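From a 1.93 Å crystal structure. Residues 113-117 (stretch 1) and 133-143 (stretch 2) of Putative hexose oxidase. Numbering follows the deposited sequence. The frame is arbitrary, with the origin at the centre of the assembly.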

# COMPACT_ATOMS: atom_id res chain seq x y z
N GLU A 113 9.62 -6.76 -11.97
CA GLU A 113 10.62 -7.76 -11.55
C GLU A 113 10.59 -8.06 -10.02
O GLU A 113 10.40 -7.15 -9.21
N ILE A 114 10.81 -9.31 -9.66
CA ILE A 114 11.00 -9.72 -8.29
C ILE A 114 12.10 -10.74 -8.37
O ILE A 114 11.95 -11.82 -9.03
N ALA A 115 13.23 -10.45 -7.76
CA ALA A 115 14.39 -11.35 -7.86
C ALA A 115 15.40 -11.11 -6.81
O ALA A 115 15.49 -10.03 -6.20
N TYR A 116 16.11 -12.18 -6.52
CA TYR A 116 17.27 -12.06 -5.66
C TYR A 116 18.40 -11.34 -6.45
O TYR A 116 18.72 -11.73 -7.55
N ASP A 117 18.96 -10.29 -5.86
CA ASP A 117 19.98 -9.47 -6.51
C ASP A 117 21.30 -9.68 -5.83
O ASP A 117 21.52 -9.09 -4.76
N GLU A 133 1.27 -10.56 -6.12
CA GLU A 133 2.38 -11.11 -6.93
C GLU A 133 3.62 -11.28 -6.10
O GLU A 133 4.32 -12.25 -6.23
N VAL A 134 3.92 -10.30 -5.23
CA VAL A 134 5.06 -10.36 -4.42
C VAL A 134 4.97 -11.54 -3.48
O VAL A 134 5.96 -12.27 -3.29
N TYR A 135 3.87 -11.67 -2.78
CA TYR A 135 3.78 -12.75 -1.81
C TYR A 135 3.95 -14.13 -2.43
O TYR A 135 4.63 -14.98 -1.89
N GLU A 136 3.28 -14.36 -3.52
CA GLU A 136 3.35 -15.61 -4.20
C GLU A 136 4.78 -15.95 -4.67
O GLU A 136 5.22 -17.07 -4.48
N LYS A 137 5.44 -15.02 -5.37
CA LYS A 137 6.76 -15.27 -5.84
C LYS A 137 7.82 -15.41 -4.77
O LYS A 137 8.72 -16.23 -4.87
N LEU A 138 7.78 -14.56 -3.77
CA LEU A 138 8.70 -14.67 -2.63
C LEU A 138 8.52 -16.04 -1.93
O LEU A 138 9.53 -16.67 -1.53
N TYR A 139 7.28 -16.47 -1.78
CA TYR A 139 7.00 -17.74 -1.15
C TYR A 139 7.44 -18.96 -1.97
O TYR A 139 8.22 -19.81 -1.44
N LEU A 140 7.05 -18.98 -3.24
CA LEU A 140 7.48 -20.07 -4.16
C LEU A 140 9.00 -20.21 -4.35
O LEU A 140 9.58 -21.33 -4.22
N GLY A 141 9.65 -19.07 -4.58
CA GLY A 141 11.02 -19.01 -4.87
C GLY A 141 11.91 -19.30 -3.73
O GLY A 141 12.90 -20.04 -3.89
N TRP A 142 11.59 -18.75 -2.55
CA TRP A 142 12.54 -18.75 -1.41
C TRP A 142 11.90 -19.03 -0.02
O TRP A 142 12.60 -19.04 0.97
N ASN A 143 10.60 -19.32 0.03
CA ASN A 143 9.88 -19.46 1.28
C ASN A 143 10.09 -18.27 2.23
O ASN A 143 10.45 -18.45 3.41

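A helix laid obliquely across a strand can be held by one aliphatic side chain, an aromatic ring and a single polar link. Strand 114-117 and the helix of the second stretch of this putative hexose oxidase illustrate the principle: their axes approach to 9.1 Å with 46° between their N-to-C directions, and together they bury a modest 291 Å².

The apolar contacts centre on Ile114, whose CA-to-CB bond points toward the helix and which loses more surface to the contact than any other residue. With chi1 m and chi2 t, it sets CD1 against the backbone of the helix, 3.8 Å from Glu133 O and 3.8 Å from Val134 CA; Val134 (chi1 t) adds a looser contact, its CG2 lying 4.3 Å from Ile114 CD1. The other branch faces the next turn, where Ile114 CG2 lies 3.9 Å from CD2 of Leu138. Leu138 (m, t) leaves its backbone sideways, yet its end comes nearer to the strand.

Aromatic packing takes over farther along. Trp142 points toward the strand with chi1 m and chi2 -86°, bringing its six-membered ring obliquely to the backbone: CH2 is 4.3 Å from Ala115 CA, and CZ2 is 4.0 Å from Tyr116 N. Tyr116 (chi1 t) starts toward the helix, so that its CB sits 4.2 Å from Trp142 CZ2, but its ring leads away and its hydroxyl is hydrogen-bonded elsewhere in the structure. Ala115 itself points away, leaving its backbone to meet the indole.

The polar component is a single hydrogen bond. Lys137 points toward the strand, and its t, p, t, m chain carries NZ to donate to Ile114 O at 3.1 Å. Its aliphatic portion serves the packing as well, with CG 3.8 Å from Ile114 CG2, so one lysine combines apolar cover with a tether to the strand backbone.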

# COMPACT_ATOMS: atom_id res chain seq x y z
CB GLU A 113 12.02 -7.27 -11.94
CG GLU A 113 13.15 -8.12 -11.36
CD GLU A 113 14.17 -8.58 -12.37
OE1 GLU A 113 15.35 -8.11 -12.30
OE2 GLU A 113 13.79 -9.45 -13.19
CB ILE A 114 9.74 -10.37 -7.68
CG1 ILE A 114 8.55 -9.46 -7.82
CG2 ILE A 114 10.02 -10.94 -6.26
CD1 ILE A 114 7.26 -10.24 -7.50
CB ALA A 115 15.08 -11.18 -9.19
CB TYR A 116 17.77 -13.38 -5.19
CG TYR A 116 19.12 -13.23 -4.49
CD1 TYR A 116 19.22 -12.54 -3.25
CD2 TYR A 116 20.27 -13.78 -5.07
CE1 TYR A 116 20.43 -12.41 -2.59
CE2 TYR A 116 21.50 -13.69 -4.39
CZ TYR A 116 21.58 -12.99 -3.16
OH TYR A 116 22.82 -12.89 -2.53
CB ASP A 117 19.56 -8.00 -6.42
CG ASP A 117 20.54 -7.05 -7.14
OD1 ASP A 117 21.72 -7.41 -7.26
OD2 ASP A 117 20.10 -5.98 -7.54
CB GLU A 133 2.67 -10.22 -8.14
CG GLU A 133 1.54 -10.21 -9.18
CD GLU A 133 1.64 -9.02 -10.21
OE1 GLU A 133 2.05 -7.88 -9.93
OE2 GLU A 133 1.28 -9.24 -11.37
CB VAL A 134 5.24 -9.07 -3.57
CG1 VAL A 134 6.31 -9.21 -2.49
CG2 VAL A 134 5.54 -7.82 -4.43
CB TYR A 135 2.47 -12.69 -1.04
CG TYR A 135 2.22 -11.44 -0.20
CD1 TYR A 135 3.25 -10.84 0.53
CD2 TYR A 135 0.93 -10.92 -0.07
CE1 TYR A 135 3.03 -9.72 1.28
CE2 TYR A 135 0.70 -9.82 0.74
CZ TYR A 135 1.75 -9.22 1.39
OH TYR A 135 1.60 -8.08 2.13
CB GLU A 136 2.34 -15.56 -5.35
CG GLU A 136 1.83 -16.86 -5.81
CD GLU A 136 0.94 -17.55 -4.72
OE1 GLU A 136 1.52 -18.52 -4.19
OE2 GLU A 136 -0.20 -17.05 -4.38
CB LYS A 137 7.16 -14.14 -6.77
CG LYS A 137 8.53 -14.21 -7.39
CD LYS A 137 8.74 -15.27 -8.44
CE LYS A 137 10.18 -15.18 -9.05
NZ LYS A 137 10.22 -14.16 -10.15
CB LEU A 138 8.51 -13.52 -1.67
CG LEU A 138 9.00 -12.11 -2.09
CD1 LEU A 138 8.92 -11.11 -0.87
CD2 LEU A 138 10.47 -12.09 -2.52
CB TYR A 139 5.52 -17.87 -0.90
CG TYR A 139 5.08 -19.10 -0.08
CD1 TYR A 139 5.79 -19.47 1.05
CD2 TYR A 139 4.05 -19.94 -0.50
CE1 TYR A 139 5.39 -20.54 1.81
CE2 TYR A 139 3.68 -21.07 0.25
CZ TYR A 139 4.33 -21.32 1.44
OH TYR A 139 4.00 -22.39 2.29
CB LEU A 140 6.70 -20.03 -5.47
CG LEU A 140 5.20 -20.37 -5.31
CD1 LEU A 140 4.55 -20.56 -6.67
CD2 LEU A 140 4.90 -21.63 -4.48
CB TRP A 142 13.28 -17.40 -1.36
CG TRP A 142 13.99 -17.06 -2.62
CD1 TRP A 142 15.26 -17.44 -2.96
CD2 TRP A 142 13.48 -16.34 -3.74
NE1 TRP A 142 15.55 -17.00 -4.21
CE2 TRP A 142 14.49 -16.30 -4.70
CE3 TRP A 142 12.28 -15.69 -4.01
CZ2 TRP A 142 14.33 -15.67 -5.89
CZ3 TRP A 142 12.11 -15.07 -5.15
CH2 TRP A 142 13.13 -15.06 -6.12
CB ASN A 143 10.34 -20.75 1.94
CG ASN A 143 9.55 -21.13 3.10
OD1 ASN A 143 8.39 -20.72 3.30
ND2 ASN A 143 10.18 -21.93 3.95